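Local structure of separin (Saccharomyces cerevisiae, 5U1T) at residues A[71-85]-A[94-106]. The protein cleaves the cohesin subunit MCD1/SCC1 at the onset of anaphase as a caspase-like cysteine protease, allowing chromosomes to segregate. Residues are numbered along the deposited sequence; the frame is centred on the assembly and turned at random.
Sequences INSTVKQHLMIIVKL and ASSEIIFLFNETN
L101 inserts its isobutyl group between H78, V75, L79 and I82, and I82 fits in turn among A94, E97, I98 and L101. The two knobs meet where I82 CD1 lies 3.9 Å from L101 CD1, while L79 crosses the leucine at roughly a right angle. With CG anti to the backbone N (chi1 -159°), the imidazole of H78 lies alongside L101, whose CB packs over one ring face in a CH-pi contact, 3.7 Å from the centroid. At the ring edge, NE2 donates to E97 OE1 (2.6 Å), nearly in the imidazole plane, with the carboxylate turned 68° from that plane. ND1 is hydrogen-bonded to Y59 OH of helix 48-64, so both ring nitrogens are engaged, which should fix the rotation of the ring. At A94 the backbones come close, its CA 5.1 Å from I82 CA, as the small side chain allows; A94 CB lies 3.7 Å from L85 CB, and L85 CD1 leans on E97 CG. At the other end the T105 methyl touches the CG2 methyls of I71 and V75. Segments 71-85 and 94-103 run antiparallel at 165°, their axes coming within 9.0 Å; helices 69-87 and 91-103, joined by a short connection, form a knobs-into-holes helical hairpin within separase's helical domain.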
ATOM      1  N   ILE A  71      18.779 -23.704  39.708  1.00 53.05           N
ATOM      2  CA  ILE A  71      19.851 -23.224  40.552  1.00 55.16           C
ATOM      3  C   ILE A  71      19.583 -23.680  41.995  1.00 57.88           C
ATOM      4  O   ILE A  71      20.488 -24.115  42.700  1.00 57.54           O
ATOM      5  CB  ILE A  71      19.990 -21.697  40.458  1.00 51.89           C
ATOM      6  CG1 ILE A  71      20.336 -21.292  39.035  1.00 49.10           C
ATOM      7  CG2 ILE A  71      21.097 -21.204  41.342  1.00 52.25           C
ATOM      8  CD1 ILE A  71      20.190 -19.816  38.791  1.00 46.85           C
ATOM      9  N   ASN A  72      18.325 -23.610  42.420  1.00 56.75           N
ATOM     10  CA  ASN A  72      17.956 -24.011  43.777  1.00 53.38           C
ATOM     11  C   ASN A  72      18.315 -25.453  44.066  1.00 56.79           C
ATOM     12  O   ASN A  72      18.834 -25.797  45.144  1.00 60.15           O
ATOM     13  CB  ASN A  72      16.453 -23.845  44.008  1.00 47.65           C
ATOM     14  CG  ASN A  72      15.971 -22.442  43.751  1.00 55.15           C
ATOM     15  OD1 ASN A  72      16.249 -21.843  42.700  1.00 52.94           O
ATOM     16  ND2 ASN A  72      15.238 -21.900  44.711  1.00 50.48           N
ATOM     17  N   SER A  73      17.998 -26.313  43.109  1.00 56.90           N
ATOM     18  CA  SER A  73      18.170 -27.728  43.324  1.00 56.24           C
ATOM     19  C   SER A  73      19.665 -28.052  43.303  1.00 58.20           C
ATOM     20  O   SER A  73      20.110 -28.977  43.993  1.00 62.42           O
ATOM     21  CB  SER A  73      17.391 -28.526  42.284  1.00 47.00           C
ATOM     22  OG  SER A  73      18.198 -28.745  41.156  1.00 59.72           O
ATOM     23  N   THR A  74      20.432 -27.255  42.558  1.00 55.03           N
ATOM     24  CA  THR A  74      21.896 -27.373  42.492  1.00 54.14           C
ATOM     25  C   THR A  74      22.590 -26.877  43.770  1.00 57.36           C
ATOM     26  O   THR A  74      23.539 -27.489  44.263  1.00 56.12           O
ATOM     27  CB  THR A  74      22.442 -26.586  41.276  1.00 55.06           C
ATOM     28  OG1 THR A  74      21.995 -27.217  40.075  1.00 64.74           O
ATOM     29  CG2 THR A  74      23.965 -26.534  41.263  1.00 52.63           C
ATOM     30  N   VAL A  75      22.117 -25.749  44.289  1.00 55.14           N
ATOM     31  CA  VAL A  75      22.591 -25.192  45.542  1.00 50.97           C
ATOM     32  C   VAL A  75      22.382 -26.185  46.689  1.00 58.31           C
ATOM     33  O   VAL A  75      23.222 -26.318  47.585  1.00 58.08           O
ATOM     34  CB  VAL A  75      21.871 -23.855  45.824  1.00 50.79           C
ATOM     35  CG1 VAL A  75      21.846 -23.512  47.298  1.00 47.93           C
ATOM     36  CG2 VAL A  75      22.521 -22.744  45.013  1.00 52.41           C
ATOM     37  N   LYS A  76      21.263 -26.902  46.632  1.00 57.35           N
ATOM     38  CA  LYS A  76      20.917 -27.891  47.636  1.00 57.58           C
ATOM     39  C   LYS A  76      21.953 -29.008  47.678  1.00 61.35           C
ATOM     40  O   LYS A  76      22.397 -29.442  48.765  1.00 62.26           O
ATOM     41  CB  LYS A  76      19.525 -28.460  47.353  1.00 61.34           C
ATOM     42  CG  LYS A  76      18.824 -28.996  48.578  1.00 56.21           C
ATOM     43  CD  LYS A  76      17.833 -30.072  48.212  1.00 65.33           C
ATOM     44  CE  LYS A  76      17.539 -30.936  49.428  1.00 69.58           C
ATOM     45  NZ  LYS A  76      16.168 -31.474  49.324  1.00 66.14           N
ATOM     46  N   GLN A  77      22.349 -29.464  46.496  1.00 56.84           N
ATOM     47  CA  GLN A  77      23.443 -30.425  46.388  1.00 64.75           C
ATOM     48  C   GLN A  77      24.741 -29.845  46.923  1.00 61.24           C
ATOM     49  O   GLN A  77      25.509 -30.514  47.634  1.00 61.27           O
ATOM     50  CB  GLN A  77      23.626 -30.859  44.938  1.00 62.67           C
ATOM     51  CG  GLN A  77      22.577 -31.845  44.491  1.00 65.62           C
ATOM     52  CD  GLN A  77      22.538 -32.005  43.004  1.00 68.23           C
ATOM     53  OE1 GLN A  77      21.811 -32.854  42.494  1.00 86.60           O
ATOM     54  NE2 GLN A  77      23.307 -31.184  42.282  1.00 67.93           N
ATOM     55  N   HIS A  78      24.970 -28.586  46.580  1.00 52.19           N
ATOM     56  CA  HIS A  78      26.201 -27.913  46.946  1.00 59.87           C
ATOM     57  C   HIS A  78      26.293 -27.763  48.479  1.00 63.94           C
ATOM     58  O   HIS A  78      27.364 -27.962  49.072  1.00 58.73           O
ATOM     59  CB  HIS A  78      26.269 -26.564  46.233  1.00 51.47           C
ATOM     60  CG  HIS A  78      27.649 -25.993  46.127  1.00 52.95           C
ATOM     61  ND1 HIS A  78      27.950 -24.934  45.308  1.00 53.03           N
ATOM     62  CD2 HIS A  78      28.799 -26.331  46.756  1.00 53.73           C
ATOM     63  CE1 HIS A  78      29.234 -24.641  45.421  1.00 50.34           C
ATOM     64  NE2 HIS A  78      29.768 -25.468  46.297  1.00 58.27           N
ATOM     65  N   LEU A  79      25.162 -27.422  49.104  1.00 60.62           N
ATOM     66  CA  LEU A  79      25.077 -27.286  50.558  1.00 58.18           C
ATOM     67  C   LEU A  79      25.397 -28.602  51.233  1.00 61.02           C
ATOM     68  O   LEU A  79      26.055 -28.626  52.262  1.00 63.51           O
ATOM     69  CB  LEU A  79      23.694 -26.822  50.988  1.00 52.84           C
ATOM     70  CG  LEU A  79      23.366 -25.356  50.763  1.00 51.25           C
ATOM     71  CD1 LEU A  79      22.003 -25.032  51.343  1.00 52.01           C
ATOM     72  CD2 LEU A  79      24.444 -24.472  51.349  1.00 43.57           C
ATOM     73  N   MET A  80      24.941 -29.694  50.631  1.00 58.66           N
ATOM     74  CA  MET A  80      25.229 -31.012  51.155  1.00 59.76           C
ATOM     75  C   MET A  80      26.712 -31.332  51.019  1.00 60.26           C
ATOM     76  O   MET A  80      27.284 -31.992  51.874  1.00 64.69           O
ATOM     77  CB  MET A  80      24.383 -32.076  50.453  1.00 60.34           C
ATOM     78  CG  MET A  80      24.335 -33.423  51.199  1.00 73.62           C
ATOM     79  SD  MET A  80      23.891 -33.301  52.964  1.00 71.86           S
ATOM     80  CE  MET A  80      23.972 -35.016  53.509  1.00 80.53           C
ATOM     81  N   ILE A  81      27.337 -30.856  49.950  1.00 64.68           N
ATOM     82  CA  ILE A  81      28.778 -31.044  49.749  1.00 62.89           C
ATOM     83  C   ILE A  81      29.585 -30.354  50.844  1.00 61.09           C
ATOM     84  O   ILE A  81      30.545 -30.919  51.380  1.00 58.60           O
ATOM     85  CB  ILE A  81      29.213 -30.512  48.375  1.00 54.27           C
ATOM     86  CG1 ILE A  81      28.662 -31.433  47.283  1.00 51.83           C
ATOM     87  CG2 ILE A  81      30.735 -30.377  48.300  1.00 50.46           C
ATOM     88  CD1 ILE A  81      28.989 -31.013  45.906  1.00 51.73           C
ATOM     89  N   ILE A  82      29.175 -29.135  51.168  1.00 56.57           N
ATOM     90  CA  ILE A  82      29.806 -28.357  52.218  1.00 56.73           C
ATOM     91  C   ILE A  82      29.700 -29.059  53.584  1.00 62.41           C
ATOM     92  O   ILE A  82      30.709 -29.184  54.282  1.00 62.94           O
ATOM     93  CB  ILE A  82      29.195 -26.927  52.282  1.00 59.79           C
ATOM     94  CG1 ILE A  82      29.535 -26.161  50.997  1.00 58.15           C
ATOM     95  CG2 ILE A  82      29.674 -26.154  53.516  1.00 56.80           C
ATOM     96  CD1 ILE A  82      28.787 -24.850  50.827  1.00 56.47           C
ATOM     97  N   VAL A  83      28.513 -29.540  53.968  1.00 63.34           N
ATOM     98  CA  VAL A  83      28.377 -30.173  55.289  1.00 62.60           C
ATOM     99  C   VAL A  83      29.147 -31.498  55.348  1.00 66.54           C
ATOM    100  O   VAL A  83      29.755 -31.813  56.383  1.00 61.85           O
ATOM    101  CB  VAL A  83      26.889 -30.415  55.698  1.00 63.80           C
ATOM    102  CG1 VAL A  83      26.146 -29.100  55.835  1.00 56.80           C
ATOM    103  CG2 VAL A  83      26.194 -31.272  54.690  1.00 69.44           C
ATOM    104  N   LYS A  84      29.151 -32.247  54.240  1.00 64.07           N
ATOM    105  CA  LYS A  84      29.908 -33.491  54.166  1.00 63.06           C
ATOM    106  C   LYS A  84      31.395 -33.228  54.339  1.00 66.59           C
ATOM    107  O   LYS A  84      32.105 -34.040  54.920  1.00 69.10           O
ATOM    108  CB  LYS A  84      29.651 -34.224  52.856  1.00 55.04           C
ATOM    109  CG  LYS A  84      28.240 -34.734  52.757  1.00 66.34           C
ATOM    110  CD  LYS A  84      28.130 -36.050  52.016  1.00 71.72           C
ATOM    111  CE  LYS A  84      26.696 -36.265  51.535  1.00 70.59           C
ATOM    112  NZ  LYS A  84      26.406 -37.696  51.166  1.00 79.69           N
ATOM    113  N   LEU A  85      31.859 -32.088  53.842  1.00 65.44           N
ATOM    114  CA  LEU A  85      33.224 -31.638  54.077  1.00 61.41           C
ATOM    115  C   LEU A  85      33.445 -31.314  55.543  1.00 64.41           C
ATOM    116  O   LEU A  85      34.477 -31.656  56.108  1.00 61.48           O
ATOM    117  CB  LEU A  85      33.541 -30.406  53.224  1.00 60.73           C
ATOM    118  CG  LEU A  85      33.705 -30.685  51.732  1.00 63.83           C
ATOM    119  CD1 LEU A  85      33.742 -29.400  50.929  1.00 58.08           C
ATOM    120  CD2 LEU A  85      34.941 -31.510  51.500  1.00 58.07           C
ATOM    121  N   ALA A  94      35.761 -26.740  53.021  1.00 59.67           N
ATOM    122  CA  ALA A  94      34.375 -26.427  53.189  1.00 61.48           C
ATOM    123  C   ALA A  94      34.186 -24.957  53.127  1.00 54.72           C
ATOM    124  O   ALA A  94      33.251 -24.480  52.569  1.00 54.04           O
ATOM    125  CB  ALA A  94      33.885 -26.959  54.506  1.00 56.52           C
ATOM    126  N   SER A  95      35.081 -24.239  53.747  1.00 53.66           N
ATOM    127  CA  SER A  95      35.041 -22.791  53.773  1.00 59.21           C
ATOM    128  C   SER A  95      35.075 -22.177  52.361  1.00 58.65           C
ATOM    129  O   SER A  95      34.269 -21.299  52.022  1.00 56.80           O
ATOM    130  CB  SER A  95      36.208 -22.268  54.612  1.00 54.60           C
ATOM    131  OG  SER A  95      36.063 -20.889  54.881  1.00 55.25           O
ATOM    132  N   SER A  96      35.988 -22.638  51.522  1.00 50.08           N
ATOM    133  CA  SER A  96      36.088 -21.992  50.235  1.00 53.55           C
ATOM    134  C   SER A  96      34.975 -22.510  49.306  1.00 56.80           C
ATOM    135  O   SER A  96      34.613 -21.837  48.336  1.00 53.66           O
ATOM    136  CB  SER A  96      37.487 -22.178  49.645  1.00 45.52           C
ATOM    137  OG  SER A  96      37.775 -23.536  49.468  1.00 56.04           O
ATOM    138  N   GLU A  97      34.407 -23.671  49.633  1.00 48.74           N
ATOM    139  CA  GLU A  97      33.200 -24.147  48.958  1.00 52.31           C
ATOM    140  C   GLU A  97      31.985 -23.243  49.195  1.00 58.18           C
ATOM    141  O   GLU A  97      31.166 -23.064  48.292  1.00 59.58           O
ATOM    142  CB  GLU A  97      32.846 -25.564  49.394  1.00 52.81           C
ATOM    143  CG  GLU A  97      33.632 -26.630  48.692  1.00 55.59           C
ATOM    144  CD  GLU A  97      33.315 -26.695  47.229  1.00 60.34           C
ATOM    145  OE1 GLU A  97      32.225 -26.213  46.825  1.00 62.36           O
ATOM    146  OE2 GLU A  97      34.156 -27.228  46.479  1.00 57.93           O
ATOM    147  N   ILE A  98      31.871 -22.696  50.405  1.00 53.23           N
ATOM    148  CA  ILE A  98      30.810 -21.761  50.767  1.00 48.27           C
ATOM    149  C   ILE A  98      30.910 -20.503  49.910  1.00 54.55           C
ATOM    150  O   ILE A  98      29.943 -20.069  49.266  1.00 53.72           O
ATOM    151  CB  ILE A  98      30.886 -21.379  52.275  1.00 48.84           C
ATOM    152  CG1 ILE A  98      30.394 -22.535  53.162  1.00 52.29           C
ATOM    153  CG2 ILE A  98      30.142 -20.082  52.567  1.00 49.68           C
ATOM    154  CD1 ILE A  98      30.152 -22.149  54.603  1.00 50.22           C
ATOM    155  N   ILE A  99      32.103 -19.919  49.918  1.00 56.71           N
ATOM    156  CA  ILE A  99      32.426 -18.764  49.086  1.00 59.48           C
ATOM    157  C   ILE A  99      32.135 -19.021  47.585  1.00 51.53           C
ATOM    158  O   ILE A  99      31.529 -18.183  46.924  1.00 48.77           O
ATOM    159  CB  ILE A  99      33.902 -18.364  49.329  1.00 49.73           C
ATOM    160  CG1 ILE A  99      34.001 -17.761  50.727  1.00 58.31           C
ATOM    161  CG2 ILE A  99      34.407 -17.390  48.276  1.00 48.13           C
ATOM    162  CD1 ILE A  99      35.421 -17.640  51.272  1.00 61.81           C
ATOM    163  N   PHE A 100      32.539 -20.191  47.094  1.00 46.41           N
ATOM    164  CA  PHE A 100      32.286 -20.630  45.727  1.00 46.40           C
ATOM    165  C   PHE A 100      30.788 -20.666  45.425  1.00 53.94           C
ATOM    166  O   PHE A 100      30.340 -20.107  44.427  1.00 49.93           O
ATOM    167  CB  PHE A 100      32.925 -22.002  45.515  1.00 44.82           C
ATOM    168  CG  PHE A 100      32.734 -22.583  44.139  1.00 52.02           C
ATOM    169  CD1 PHE A 100      32.843 -21.795  43.002  1.00 51.19           C
ATOM    170  CD2 PHE A 100      32.493 -23.953  43.982  1.00 52.70           C
ATOM    171  CE1 PHE A 100      32.679 -22.358  41.718  1.00 49.88           C
ATOM    172  CE2 PHE A 100      32.339 -24.521  42.710  1.00 54.23           C
ATOM    173  CZ  PHE A 100      32.430 -23.720  41.576  1.00 47.44           C
ATOM    174  N   LEU A 101      30.020 -21.294  46.316  1.00 52.71           N
ATOM    175  CA  LEU A 101      28.573 -21.387  46.183  1.00 51.03           C
ATOM    176  C   LEU A 101      27.952 -19.990  46.068  1.00 55.99           C
ATOM    177  O   LEU A 101      27.050 -19.740  45.233  1.00 56.30           O
ATOM    178  CB  LEU A 101      27.973 -22.155  47.378  1.00 48.16           C
ATOM    179  CG  LEU A 101      26.460 -22.452  47.374  1.00 54.68           C
ATOM    180  CD1 LEU A 101      26.132 -23.706  48.181  1.00 46.83           C
ATOM    181  CD2 LEU A 101      25.620 -21.262  47.873  1.00 49.02           C
ATOM    182  N   PHE A 102      28.437 -19.086  46.912  1.00 50.85           N
ATOM    183  CA  PHE A 102      27.894 -17.744  46.968  1.00 47.78           C
ATOM    184  C   PHE A 102      28.258 -16.942  45.728  1.00 48.95           C
ATOM    185  O   PHE A 102      27.416 -16.244  45.171  1.00 48.34           O
ATOM    186  CB  PHE A 102      28.385 -17.019  48.194  1.00 44.59           C
ATOM    187  CG  PHE A 102      27.783 -15.670  48.377  1.00 41.81           C
ATOM    188  CD1 PHE A 102      26.606 -15.519  49.078  1.00 47.11           C
ATOM    189  CD2 PHE A 102      28.404 -14.540  47.868  1.00 42.07           C
ATOM    190  CE1 PHE A 102      26.054 -14.270  49.267  1.00 44.63           C
ATOM    191  CE2 PHE A 102      27.858 -13.283  48.053  1.00 45.53           C
ATOM    192  CZ  PHE A 102      26.681 -13.148  48.754  1.00 42.50           C
ATOM    193  N   ASN A 103      29.511 -17.053  45.302  1.00 48.66           N
ATOM    194  CA  ASN A 103      29.999 -16.274  44.180  1.00 51.61           C
ATOM    195  C   ASN A 103      29.303 -16.651  42.873  1.00 52.55           C
ATOM    196  O   ASN A 103      29.094 -15.812  42.018  1.00 47.13           O
ATOM    197  CB  ASN A 103      31.508 -16.429  44.048  1.00 47.19           C
ATOM    198  CG  ASN A 103      32.255 -15.584  45.040  1.00 48.94           C
ATOM    199  OD1 ASN A 103      31.701 -14.658  45.636  1.00 50.83           O
ATOM    200  ND2 ASN A 103      33.516 -15.898  45.234  1.00 48.58           N
ATOM    201  N   GLU A 104      28.916 -17.914  42.762  1.00 48.35           N
ATOM    202  CA  GLU A 104      28.291 -18.433  41.574  1.00 47.93           C
ATOM    203  C   GLU A 104      26.819 -18.091  41.494  1.00 52.06           C
ATOM    204  O   GLU A 104      26.172 -18.461  40.542  1.00 50.93           O
ATOM    205  CB  GLU A 104      28.444 -19.943  41.521  1.00 46.68           C
ATOM    206  CG  GLU A 104      29.855 -20.432  41.431  1.00 41.91           C
ATOM    207  CD  GLU A 104      30.389 -20.380  40.025  1.00 48.40           C
ATOM    208  OE1 GLU A 104      30.903 -19.324  39.624  1.00 54.55           O
ATOM    209  OE2 GLU A 104      30.302 -21.385  39.301  1.00 53.45           O
ATOM    210  N   THR A 105      26.285 -17.381  42.477  1.00 49.37           N
ATOM    211  CA  THR A 105      24.833 -17.236  42.568  1.00 41.20           C
ATOM    212  C   THR A 105      24.409 -15.830  42.982  1.00 43.07           C
ATOM    213  O   THR A 105      23.250 -15.607  43.323  1.00 44.40           O
ATOM    214  CB  THR A 105      24.237 -18.260  43.575  1.00 47.99           C
ATOM    215  OG1 THR A 105      24.952 -18.191  44.834  1.00 53.72           O
ATOM    216  CG2 THR A 105      24.332 -19.684  43.031  1.00 44.54           C
ATOM    217  N   ASN A 106      25.347 -14.887  42.954  1.00 36.47           N
ATOM    218  CA  ASN A 106      25.097 -13.528  43.422  1.00 37.89           C
ATOM    219  C   ASN A 106      25.858 -12.496  42.594  1.00 43.78           C
ATOM    220  O   ASN A 106      26.948 -12.778  42.101  1.00 45.41           O
ATOM    221  CB  ASN A 106      25.515 -13.359  44.905  1.00 43.57           C
ATOM    222  CG  ASN A 106      24.732 -14.257  45.871  1.00 47.54           C
ATOM    223  OD1 ASN A 106      23.671 -13.877  46.352  1.00 52.28           O
ATOM    224  ND2 ASN A 106      25.266 -15.439  46.165  1.00 42.34           N
TER